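Local coordinates for nucleoporin NUP82 (Chaetomium thermophilum, PDB 5CWW), which probably serves as a structural component of the nuclear pore complex and docking partner for transport factors, this chain being its N-terminal beta-propeller part, at residues P9-E14 and G67-L72; H19-P24 and A104-I109; G265-M270 and Q328-W333; Y357-P360 and G364-P367. All coordinates share one frame; numbering follows the deposited sequence.

Contact 1 (P9-E14 and G67-L72)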
loop_
_atom_site.group_PDB
_atom_site.type_symbol
_atom_site.label_atom_id
_atom_site.label_comp_id
_atom_site.label_asym_id
_atom_site.label_seq_id
_atom_site.Cartn_x
_atom_site.Cartn_y
_atom_site.Cartn_z
ATOM N N PRO B 9 13.976 23.355 20.288
ATOM C CA PRO B 9 14.658 23.848 21.490
ATOM C C PRO B 9 16.142 24.104 21.249
ATOM O O PRO B 9 16.679 23.680 20.226
ATOM C CB PRO B 9 14.449 22.718 22.503
ATOM C CG PRO B 9 14.218 21.504 21.680
ATOM C CD PRO B 9 13.492 21.973 20.458
ATOM N N ALA B 10 16.789 24.789 22.185
ATOM C CA ALA B 10 18.182 25.194 22.023
ATOM C C ALA B 10 19.122 24.001 21.880
ATOM O O ALA B 10 20.157 24.100 21.223
ATOM C CB ALA B 10 18.610 26.057 23.198
ATOM N N TRP B 11 18.764 22.876 22.495
ATOM C CA TRP B 11 19.637 21.703 22.497
ATOM C C TRP B 11 19.506 20.890 21.206
ATOM O O TRP B 11 20.063 19.798 21.096
ATOM C CB TRP B 11 19.357 20.819 23.720
ATOM C CG TRP B 11 17.925 20.419 23.902
ATOM C CD1 TRP B 11 16.960 21.115 24.567
ATOM C CD2 TRP B 11 17.300 19.218 23.431
ATOM N NE1 TRP B 11 15.770 20.429 24.533
ATOM C CE2 TRP B 11 15.953 19.260 23.842
ATOM C CE3 TRP B 11 17.749 18.114 22.698
ATOM C CZ2 TRP B 11 15.049 18.243 23.544
ATOM C CZ3 TRP B 11 16.849 17.104 22.403
ATOM C CH2 TRP B 11 15.515 17.176 22.825
ATOM N N LEU B 12 18.772 21.430 20.236
ATOM C CA LEU B 12 18.691 20.840 18.901
ATOM C C LEU B 12 19.109 21.854 17.837
ATOM O O LEU B 12 19.107 21.544 16.645
ATOM C CB LEU B 12 17.276 20.327 18.612
ATOM C CG LEU B 12 16.833 19.055 19.342
ATOM C CD1 LEU B 12 15.389 18.724 18.994
ATOM C CD2 LEU B 12 17.737 17.876 19.012
ATOM N N ASN B 13 19.467 23.059 18.274
ATOM C CA ASN B 13 19.948 24.097 17.369
ATOM C C ASN B 13 21.439 24.343 17.552
ATOM O O ASN B 13 21.975 24.176 18.645
ATOM C CB ASN B 13 19.180 25.402 17.588
ATOM C CG ASN B 13 17.693 25.259 17.321
ATOM O OD1 ASN B 13 16.865 25.708 18.113
ATOM N ND2 ASN B 13 17.346 24.635 16.200
ATOM N N GLU B 14 22.099 24.741 16.470
ATOM C CA GLU B 14 23.527 25.038 16.490
ATOM C C GLU B 14 23.839 26.085 17.564
ATOM O O GLU B 14 23.043 26.996 17.784
ATOM C CB GLU B 14 23.969 25.530 15.107
ATOM C CG GLU B 14 25.459 25.402 14.826
ATOM C CD GLU B 14 25.815 25.715 13.384
ATOM O OE1 GLU B 14 27.016 25.903 13.098
ATOM O OE2 GLU B 14 24.898 25.767 12.537
ATOM N N GLY B 67 21.149 9.167 17.037
ATOM C CA GLY B 67 21.294 9.911 18.274
ATOM C C GLY B 67 20.180 9.701 19.284
ATOM O O GLY B 67 19.034 9.436 18.920
ATOM N N ASP B 68 20.533 9.818 20.562
ATOM C CA ASP B 68 19.571 9.741 21.658
ATOM C C ASP B 68 19.222 11.152 22.120
ATOM O O ASP B 68 20.093 11.902 22.563
ATOM C CB ASP B 68 20.141 8.919 22.819
ATOM C CG ASP B 68 19.098 8.580 23.872
ATOM O OD1 ASP B 68 18.303 9.468 24.247
ATOM O OD2 ASP B 68 19.074 7.417 24.328
ATOM N N LEU B 69 17.945 11.508 22.020
ATOM C CA LEU B 69 17.493 12.853 22.360
ATOM C C LEU B 69 17.671 13.167 23.842
ATOM O O LEU B 69 17.864 14.323 24.215
ATOM C CB LEU B 69 16.025 13.035 21.970
ATOM C CG LEU B 69 15.696 12.897 20.482
ATOM C CD1 LEU B 69 14.202 13.082 20.258
ATOM C CD2 LEU B 69 16.491 13.888 19.642
ATOM N N ALA B 70 17.605 12.138 24.682
ATOM C CA ALA B 70 17.767 12.320 26.121
ATOM C C ALA B 70 19.179 12.789 26.451
ATOM O O ALA B 70 19.365 13.779 27.158
ATOM C CB ALA B 70 17.452 11.027 26.860
ATOM N N GLN B 71 20.171 12.073 25.929
ATOM C CA GLN B 71 21.569 12.390 26.196
ATOM C C GLN B 71 21.961 13.726 25.567
ATOM O O GLN B 71 22.668 14.523 26.182
ATOM C CB GLN B 71 22.478 11.273 25.678
ATOM C CG GLN B 71 22.136 9.892 26.227
ATOM C CD GLN B 71 23.029 8.796 25.672
ATOM O OE1 GLN B 71 24.143 9.056 25.216
ATOM N NE2 GLN B 71 22.542 7.560 25.706
ATOM N N LEU B 72 21.501 13.967 24.342
ATOM C CA LEU B 72 21.804 15.217 23.648
ATOM C C LEU B 72 21.203 16.413 24.382
ATOM O O LEU B 72 21.764 17.511 24.363
ATOM C CB LEU B 72 21.287 15.170 22.211
ATOM C CG LEU B 72 22.008 14.187 21.287
ATOM C CD1 LEU B 72 21.187 13.938 20.030
ATOM C CD2 LEU B 72 23.394 14.700 20.930
#
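Trp-11 carries its CG between the backbone N and the carbonyl carbon (chi1 53°), and with chi2 at -87° the six-membered end of the indole reaches Leu-69 in the first turn of helix 69-77. The two side chains cross at about a right angle. Trp-11 CZ3 comes to 3.5 Å from Leu-69 O, the nearest approach of the contact, and lies 4.2 Å from Leu-69 CB. The oxygen lies obliquely to the ring and meets ring carbons, not the indole nitrogen, so the approach is packing. Farther up the side chain, Trp-11 CB lies 4.1 Å from Leu-72 O. Leu-12 adds a branch-to-branch contact, its CD2 4.2 Å from Leu-69 CD2. Within its own segment, one indole face carries Pro-9 CG and Leu-12 CG, which help fix the ring's tilt. An alanine here would remove the indole and is likely to open a gap beside Leu-69 while leaving Pro-9 and Leu-12 without the surface they lean on. The helix start itself is capped: Ala-70 N donates to Asp-68 OD1 (2.8 Å), which also bonds Thr-54 OG1. The 9-14 segment thus bridges two elements, its indole packing along helix 69-77 as far as Lys-73 and Trp-76, and Pro-9 and Leu-12 resting on strand 585-589.

Contact 2 (H19-P24 and A104-I109)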
loop_
_atom_site.group_PDB
_atom_site.type_symbol
_atom_site.label_atom_id
_atom_site.label_comp_id
_atom_site.label_asym_id
_atom_site.label_seq_id
_atom_site.Cartn_x
_atom_site.Cartn_y
_atom_site.Cartn_z
ATOM N N HIS B 19 22.175 19.252 17.019
ATOM C CA HIS B 19 21.909 19.837 15.709
ATOM C C HIS B 19 22.660 19.099 14.604
ATOM O O HIS B 19 22.304 19.198 13.430
ATOM C CB HIS B 19 22.288 21.320 15.695
ATOM C CG HIS B 19 21.931 22.019 14.420
ATOM N ND1 HIS B 19 20.627 22.244 14.033
ATOM C CD2 HIS B 19 22.709 22.537 13.440
ATOM C CE1 HIS B 19 20.617 22.872 12.871
ATOM N NE2 HIS B 19 21.866 23.062 12.489
ATOM N N LYS B 20 23.696 18.358 14.984
ATOM C CA LYS B 20 24.497 17.614 14.017
ATOM C C LYS B 20 23.664 16.551 13.308
ATOM O O LYS B 20 23.987 16.140 12.193
ATOM C CB LYS B 20 25.694 16.958 14.710
ATOM C CG LYS B 20 26.713 17.944 15.262
ATOM C CD LYS B 20 27.909 17.224 15.868
ATOM C CE LYS B 20 28.940 18.204 16.412
ATOM N NZ LYS B 20 29.526 19.064 15.346
ATOM N N LEU B 21 22.593 16.110 13.960
ATOM C CA LEU B 21 21.701 15.107 13.389
ATOM C C LEU B 21 20.992 15.606 12.132
ATOM O O LEU B 21 20.552 14.806 11.306
ATOM C CB LEU B 21 20.657 14.678 14.424
ATOM C CG LEU B 21 21.167 13.852 15.605
ATOM C CD1 LEU B 21 20.120 13.795 16.702
ATOM C CD2 LEU B 21 21.538 12.450 15.154
ATOM N N PHE B 22 20.891 16.925 11.991
ATOM C CA PHE B 22 20.078 17.528 10.940
ATOM C C PHE B 22 20.890 18.366 9.955
ATOM O O PHE B 22 20.559 18.431 8.772
ATOM C CB PHE B 22 18.989 18.398 11.574
ATOM C CG PHE B 22 18.192 17.688 12.630
ATOM C CD1 PHE B 22 18.601 17.710 13.954
ATOM C CD2 PHE B 22 17.041 16.989 12.299
ATOM C CE1 PHE B 22 17.873 17.056 14.930
ATOM C CE2 PHE B 22 16.309 16.332 13.271
ATOM C CZ PHE B 22 16.726 16.365 14.588
ATOM N N ALA B 23 21.950 19.003 10.442
ATOM C CA ALA B 23 22.760 19.884 9.603
ATOM C C ALA B 23 23.551 19.086 8.568
ATOM O O ALA B 23 23.977 17.971 8.848
ATOM C CB ALA B 23 23.702 20.708 10.462
ATOM N N PRO B 24 23.772 19.663 7.374
ATOM C CA PRO B 24 24.534 18.945 6.350
ATOM C C PRO B 24 26.038 19.174 6.466
ATOM O O PRO B 24 26.799 18.222 6.295
ATOM C CB PRO B 24 23.995 19.532 5.045
ATOM C CG PRO B 24 23.476 20.910 5.412
ATOM C CD PRO B 24 23.407 21.015 6.918
ATOM N N ALA B 104 28.925 12.458 22.755
ATOM C CA ALA B 104 28.027 11.582 23.495
ATOM C C ALA B 104 26.613 11.645 22.928
ATOM O O ALA B 104 26.093 12.727 22.653
ATOM C CB ALA B 104 28.023 11.954 24.969
ATOM N N GLY B 105 25.997 10.481 22.751
ATOM C CA GLY B 105 24.631 10.406 22.266
ATOM C C GLY B 105 24.493 10.718 20.788
ATOM O O GLY B 105 23.400 11.038 20.319
ATOM N N TYR B 106 25.599 10.632 20.054
ATOM C CA TYR B 106 25.592 10.899 18.620
ATOM C C TYR B 106 26.562 9.983 17.885
ATOM O O TYR B 106 27.718 9.846 18.276
ATOM C CB TYR B 106 25.946 12.360 18.339
ATOM C CG TYR B 106 26.073 12.673 16.864
ATOM C CD1 TYR B 106 24.956 12.682 16.039
ATOM C CD2 TYR B 106 27.309 12.955 16.297
ATOM C CE1 TYR B 106 25.066 12.964 14.688
ATOM C CE2 TYR B 106 27.429 13.239 14.947
ATOM C CZ TYR B 106 26.305 13.242 14.148
ATOM O OH TYR B 106 26.416 13.524 12.806
ATOM N N ARG B 107 26.077 9.357 16.818
ATOM C CA ARG B 107 26.892 8.463 16.003
ATOM C C ARG B 107 26.471 8.546 14.543
ATOM O O ARG B 107 25.307 8.812 14.241
ATOM C CB ARG B 107 26.776 7.021 16.500
ATOM C CG ARG B 107 27.772 6.639 17.586
ATOM C CD ARG B 107 29.185 6.520 17.033
ATOM N NE ARG B 107 29.973 5.534 17.767
ATOM C CZ ARG B 107 31.146 5.058 17.361
ATOM N NH1 ARG B 107 31.681 5.476 16.221
ATOM N NH2 ARG B 107 31.787 4.162 18.097
ATOM N N ILE B 108 27.422 8.318 13.642
ATOM C CA ILE B 108 27.140 8.309 12.212
ATOM C C ILE B 108 27.011 6.865 11.739
ATOM O O ILE B 108 27.776 5.996 12.162
ATOM C CB ILE B 108 28.245 9.044 11.401
ATOM C CG1 ILE B 108 27.631 9.802 10.223
ATOM C CG2 ILE B 108 29.346 8.090 10.927
ATOM C CD1 ILE B 108 26.953 11.086 10.631
ATOM N N ILE B 109 26.033 6.614 10.872
ATOM C CA ILE B 109 25.852 5.302 10.260
ATOM C C ILE B 109 26.010 5.413 8.751
ATOM O O ILE B 109 25.071 5.794 8.047
ATOM C CB ILE B 109 24.466 4.688 10.565
ATOM C CG1 ILE B 109 24.088 4.860 12.040
ATOM C CG2 ILE B 109 24.436 3.218 10.154
ATOM C CD1 ILE B 109 24.987 4.128 12.993
#
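His-19 O accepts from two backbone donors, Phe-22 N at 3.0 Å and Ala-23 N at 3.0 Å, and the short turn they close presents Lys-20 and Leu-21 to the ring of Tyr-106. With its CG anti to the backbone N (chi1 175°), that ring projects from the strand toward the turn and is met from two directions. Lys-20 CB lies over one face, 4.1 Å from the centroid and 22° off the ring normal, a CH-pi contact; Lys-20 CD brushes the same ring at Tyr-106 CE2 (4.1 Å), while the end of the chain leads away. Leu-21 CD2 instead comes in at the edge, near the ring plane, 3.5 Å from Tyr-106 CD1. Tyr-106 OH stands 3.6 Å from Lys-20 O, too long to count as a bond. A serine in its place would take away the ring, and the Lys-20 methylenes and the Leu-21 branch would probably lose the surface they pack on. Tyr-106 belongs to strand 106-110, an outermost strand of the four-stranded antiparallel sheet, paired with strand 63-68; the 19-24 segment lies in the loop before strand 49-52, where Leu-21 reaches Arg-65 of strand 63-68, and Phe-22 and His-19 touch Pro-585 of strand 585-589.

Contact 3 (G265-M270 and Q328-W333)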
loop_
_atom_site.group_PDB
_atom_site.type_symbol
_atom_site.label_atom_id
_atom_site.label_comp_id
_atom_site.label_asym_id
_atom_site.label_seq_id
_atom_site.Cartn_x
_atom_site.Cartn_y
_atom_site.Cartn_z
ATOM N N GLY B 265 -8.560 -5.889 15.935
ATOM C CA GLY B 265 -9.235 -7.169 16.022
ATOM C C GLY B 265 -9.750 -7.627 14.677
ATOM O O GLY B 265 -9.497 -6.992 13.650
ATOM N N GLY B 266 -10.477 -8.738 14.688
ATOM C CA GLY B 266 -11.030 -9.301 13.473
ATOM C C GLY B 266 -9.970 -9.568 12.428
ATOM O O GLY B 266 -8.857 -9.990 12.741
ATOM N N TRP B 267 -10.325 -9.312 11.175
ATOM C CA TRP B 267 -9.440 -9.585 10.053
ATOM C C TRP B 267 -8.421 -8.473 9.820
ATOM O O TRP B 267 -7.543 -8.606 8.967
ATOM C CB TRP B 267 -10.260 -9.787 8.784
ATOM C CG TRP B 267 -11.180 -10.964 8.836
ATOM C CD1 TRP B 267 -12.531 -10.941 9.026
ATOM C CD2 TRP B 267 -10.817 -12.342 8.690
ATOM N NE1 TRP B 267 -13.032 -12.220 9.006
ATOM C CE2 TRP B 267 -12.000 -13.098 8.803
ATOM C CE3 TRP B 267 -9.607 -13.008 8.478
ATOM C CZ2 TRP B 267 -12.008 -14.488 8.709
ATOM C CZ3 TRP B 267 -9.616 -14.389 8.387
ATOM C CH2 TRP B 267 -10.809 -15.113 8.500
ATOM N N ALA B 268 -8.545 -7.382 10.570
ATOM C CA ALA B 268 -7.730 -6.188 10.349
ATOM C C ALA B 268 -6.223 -6.466 10.306
ATOM O O ALA B 268 -5.536 -6.001 9.398
ATOM C CB ALA B 268 -8.036 -5.147 11.423
ATOM N N PRO B 269 -5.698 -7.236 11.271
ATOM C CA PRO B 269 -4.239 -7.413 11.239
ATOM C C PRO B 269 -3.742 -8.359 10.138
ATOM O O PRO B 269 -2.532 -8.543 10.026
ATOM C CB PRO B 269 -3.915 -7.976 12.629
ATOM C CG PRO B 269 -5.225 -8.361 13.262
ATOM C CD PRO B 269 -6.343 -8.035 12.325
ATOM N N MET B 270 -4.647 -8.931 9.346
ATOM C CA MET B 270 -4.265 -9.727 8.175
ATOM C C MET B 270 -4.679 -9.044 6.880
ATOM O O MET B 270 -4.689 -9.672 5.822
ATOM C CB MET B 270 -4.908 -11.112 8.211
ATOM C CG MET B 270 -4.753 -11.849 9.507
ATOM S SD MET B 270 -5.641 -13.410 9.459
ATOM C CE MET B 270 -5.614 -13.827 11.200
ATOM N N GLN B 328 -17.945 -20.707 3.546
ATOM C CA GLN B 328 -17.251 -21.978 3.361
ATOM C C GLN B 328 -15.733 -21.813 3.334
ATOM O O GLN B 328 -15.010 -22.540 4.016
ATOM C CB GLN B 328 -17.716 -22.653 2.069
ATOM C CG GLN B 328 -18.891 -23.593 2.256
ATOM C CD GLN B 328 -18.527 -24.817 3.073
ATOM O OE1 GLN B 328 -17.353 -25.061 3.357
ATOM N NE2 GLN B 328 -19.533 -25.594 3.458
ATOM N N GLN B 329 -15.256 -20.858 2.543
ATOM C CA GLN B 329 -13.826 -20.631 2.394
ATOM C C GLN B 329 -13.187 -20.228 3.720
ATOM O O GLN B 329 -12.097 -20.689 4.057
ATOM C CB GLN B 329 -13.563 -19.565 1.331
ATOM C CG GLN B 329 -13.763 -20.062 -0.095
ATOM C CD GLN B 329 -13.533 -18.980 -1.133
ATOM O OE1 GLN B 329 -13.644 -17.788 -0.842
ATOM N NE2 GLN B 329 -13.200 -19.390 -2.349
ATOM N N GLN B 330 -13.874 -19.375 4.473
ATOM C CA GLN B 330 -13.379 -18.936 5.773
ATOM C C GLN B 330 -13.337 -20.089 6.769
ATOM O O GLN B 330 -12.424 -20.179 7.586
ATOM C CB GLN B 330 -14.253 -17.811 6.329
ATOM C CG GLN B 330 -14.056 -16.472 5.643
ATOM C CD GLN B 330 -14.794 -15.349 6.347
ATOM O OE1 GLN B 330 -15.435 -15.564 7.376
ATOM N NE2 GLN B 330 -14.706 -14.144 5.798
ATOM N N LEU B 331 -14.334 -20.963 6.702
ATOM C CA LEU B 331 -14.383 -22.124 7.580
ATOM C C LEU B 331 -13.265 -23.103 7.238
ATOM O O LEU B 331 -12.682 -23.734 8.120
ATOM C CB LEU B 331 -15.745 -22.813 7.478
ATOM C CG LEU B 331 -15.919 -24.093 8.297
ATOM C CD1 LEU B 331 -15.598 -23.850 9.764
ATOM C CD2 LEU B 331 -17.333 -24.628 8.140
ATOM N N GLU B 332 -12.968 -23.222 5.948
ATOM C CA GLU B 332 -11.889 -24.084 5.485
ATOM C C GLU B 332 -10.542 -23.542 5.958
ATOM O O GLU B 332 -9.681 -24.291 6.421
ATOM C CB GLU B 332 -11.923 -24.197 3.962
ATOM C CG GLU B 332 -10.957 -25.215 3.387
ATOM C CD GLU B 332 -11.143 -25.413 1.895
ATOM O OE1 GLU B 332 -12.043 -24.767 1.315
ATOM O OE2 GLU B 332 -10.389 -26.214 1.303
ATOM N N TRP B 333 -10.379 -22.228 5.848
ATOM C CA TRP B 333 -9.186 -21.544 6.333
ATOM C C TRP B 333 -8.972 -21.803 7.825
ATOM O O TRP B 333 -7.873 -22.156 8.251
ATOM C CB TRP B 333 -9.306 -20.043 6.058
ATOM C CG TRP B 333 -8.115 -19.227 6.449
ATOM C CD1 TRP B 333 -6.991 -19.012 5.707
ATOM C CD2 TRP B 333 -7.939 -18.489 7.665
ATOM N NE1 TRP B 333 -6.121 -18.195 6.389
ATOM C CE2 TRP B 333 -6.681 -17.859 7.593
ATOM C CE3 TRP B 333 -8.722 -18.303 8.807
ATOM C CZ2 TRP B 333 -6.186 -17.062 8.623
ATOM C CZ3 TRP B 333 -8.230 -17.510 9.827
ATOM C CH2 TRP B 333 -6.974 -16.900 9.727
#
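Aromatic packing joins Trp-267, in the type II' beta turn from Gly-265 to Ala-268, to Trp-333 of helix 321-338. The six-membered rings have centroids 5.2 Å apart and planes at 58°, an oblique pairing that is neither a stack nor T-shaped. Trp-267 CZ3 stands over one face of the Trp-333 ring, displaced toward the rim, and lies 3.7 Å from Trp-333 CZ3. The two indoles arrive from opposite directions, Trp-333 with its CG anti to the backbone N, which extends it from the helix toward the turn.

A sulfur-aromatic contact is the second kind. Met-270 comes from the same segment as Trp-267 but touches the ring elsewhere: its CE reaches the edge near the ring plane, 3.7 Å from Trp-333 CH2, and its SD lies 4.7 Å from the six-membered centroid, 60° off the normal. This is a Met-aromatic contact.

The third kind is amide against indole. The Gln-330 amide, its plane turned 50° from the ring, lies with CD 3.8 Å from Trp-267 CZ2. The amide does not bond to the indole; its NE2 instead donates to Ala-448 O and Glu-447 OE1, in a loop that also packs on Trp-267.

No hydrogen bond crosses between the segments, and all four touching residues are buried. Cohesion therefore rests on van der Waals and aromatic contact, while Gln-330 NE2 finds its two acceptors in the 447-448 loop and so ties a third part of the chain to the indole interface.

Contact 4 (Y357-P360 and G364-P367)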
loop_
_atom_site.group_PDB
_atom_site.type_symbol
_atom_site.label_atom_id
_atom_site.label_comp_id
_atom_site.label_asym_id
_atom_site.label_seq_id
_atom_site.Cartn_x
_atom_site.Cartn_y
_atom_site.Cartn_z
ATOM N N TYR B 357 2.006 -20.093 14.514
ATOM C CA TYR B 357 1.214 -20.901 13.597
ATOM C C TYR B 357 1.768 -20.793 12.183
ATOM O O TYR B 357 2.506 -19.861 11.868
ATOM C CB TYR B 357 -0.251 -20.461 13.607
ATOM C CG TYR B 357 -0.945 -20.601 14.942
ATOM C CD1 TYR B 357 -0.786 -19.643 15.933
ATOM C CD2 TYR B 357 -1.774 -21.683 15.203
ATOM C CE1 TYR B 357 -1.424 -19.765 17.153
ATOM C CE2 TYR B 357 -2.418 -21.813 16.420
ATOM C CZ TYR B 357 -2.241 -20.851 17.390
ATOM O OH TYR B 357 -2.877 -20.976 18.603
ATOM N N THR B 358 1.407 -21.753 11.339
ATOM C CA THR B 358 1.736 -21.690 9.922
ATOM C C THR B 358 0.517 -21.203 9.156
ATOM O O THR B 358 -0.615 -21.346 9.620
ATOM C CB THR B 358 2.179 -23.055 9.366
ATOM O OG1 THR B 358 1.038 -23.909 9.217
ATOM C CG2 THR B 358 3.194 -23.711 10.291
ATOM N N ARG B 359 0.748 -20.610 7.991
ATOM C CA ARG B 359 -0.349 -20.120 7.170
ATOM C C ARG B 359 -1.168 -21.294 6.649
ATOM O O ARG B 359 -0.600 -22.272 6.165
ATOM C CB ARG B 359 0.171 -19.297 5.994
ATOM C CG ARG B 359 -0.924 -18.631 5.176
ATOM C CD ARG B 359 -0.526 -18.515 3.718
ATOM N NE ARG B 359 0.637 -17.652 3.529
ATOM C CZ ARG B 359 1.832 -18.052 3.101
ATOM N NH1 ARG B 359 2.067 -19.324 2.807
ATOM N NH2 ARG B 359 2.806 -17.165 2.970
ATOM N N PRO B 360 -2.504 -21.215 6.762
ATOM C CA PRO B 360 -3.336 -22.220 6.097
ATOM C C PRO B 360 -3.039 -22.291 4.605
ATOM O O PRO B 360 -2.834 -21.252 3.974
ATOM C CB PRO B 360 -4.758 -21.720 6.351
ATOM C CG PRO B 360 -4.658 -20.970 7.635
ATOM C CD PRO B 360 -3.308 -20.307 7.601
ATOM N N GLY B 364 -6.466 -21.206 -0.368
ATOM C CA GLY B 364 -5.322 -20.847 -1.186
ATOM C C GLY B 364 -4.430 -19.851 -0.472
ATOM O O GLY B 364 -4.828 -19.272 0.537
ATOM N N LEU B 365 -3.226 -19.642 -0.993
ATOM C CA LEU B 365 -2.266 -18.746 -0.354
ATOM C C LEU B 365 -2.566 -17.285 -0.663
ATOM O O LEU B 365 -2.313 -16.401 0.157
ATOM C CB LEU B 365 -0.840 -19.077 -0.800
ATOM C CG LEU B 365 -0.342 -20.505 -0.570
ATOM C CD1 LEU B 365 1.154 -20.577 -0.849
ATOM C CD2 LEU B 365 -0.651 -20.998 0.835
ATOM N N VAL B 366 -3.108 -17.038 -1.852
ATOM C CA VAL B 366 -3.349 -15.680 -2.319
ATOM C C VAL B 366 -4.828 -15.328 -2.168
ATOM O O VAL B 366 -5.679 -15.942 -2.807
ATOM C CB VAL B 366 -2.919 -15.512 -3.787
ATOM C CG1 VAL B 366 -3.099 -14.071 -4.248
ATOM C CG2 VAL B 366 -1.468 -15.949 -3.959
ATOM N N PRO B 367 -5.145 -14.343 -1.311
ATOM C CA PRO B 367 -6.551 -13.951 -1.192
ATOM C C PRO B 367 -7.027 -13.156 -2.401
ATOM O O PRO B 367 -6.214 -12.688 -3.198
ATOM C CB PRO B 367 -6.570 -13.094 0.074
ATOM C CG PRO B 367 -5.211 -12.538 0.175
ATOM C CD PRO B 367 -4.280 -13.564 -0.410
HETATM O O HOH W 1 -4.080 -19.115 3.364
#
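Arg-359 leaves its backbone with CG anti to N (chi1 -174°), and CB and CG serve to carry the chain toward Leu-365, with bends at chi2 and chi3. The first atom to touch is Arg-359 CD, 3.8 Å from Leu-365 CD2. Next along, Arg-359 NE turns to a different partner and bonds Leu-288 O, which anchors the polar end. At the tip, Arg-359 NH1 returns to the leucine, 3.8 Å from Leu-365 CD2 and 4.0 Å from Leu-365 CD1, with the CD2 methyl set obliquely to the guanidinium. Both touches fall mainly on the Leu-365 CD2 methyl, at which the arginine chain crosses the leucine at about a right angle. Leu-365 is exposed and also touches a crystal neighbour, so its exact pose deserves caution.

The backbones are joined through solvent. Water 1 donates to Pro-360 O at 2.5 Å, a short distance that should not be pressed, and to Gly-364 O at 2.9 Å. One water thereby spans two carbonyls of the 360-364 connection and supplies the donors that neither carbonyl could offer the other.

Segment 357-360 holds the end of strand 354-358, the middle strand of a small antiparallel sheet between 291-292 and 343-345, and 364-367 lies in the loop leading to strand 369-370. Pro-360 packs on helix 321-338 at Trp-333, Glu-336 and Ile-337.

In the fold
The four contacts form two pairs on opposite sides of the chain's centre. Contacts 1 and 2 have centres about 10 Å apart and share one sheet, in which strands 63-68 and 106-110 are neighbours; Leu-12 O and His-19 ND1 probably hydrogen-bond, and so do Asp-68 N and Gly-105 O, each pair linking one contact to the other. Contacts 3 and 4 also have centres about 10 Å apart and meet at Trp-333 NE1 and Pro-360 CG, 3.4 Å apart, a packing touch. Between the pairs the separation is wide: the centres of contacts 1 and 3 are about 46 Å apart, and their nearest atoms about 29 Å. Each pair is therefore local packing in its own region of the propeller.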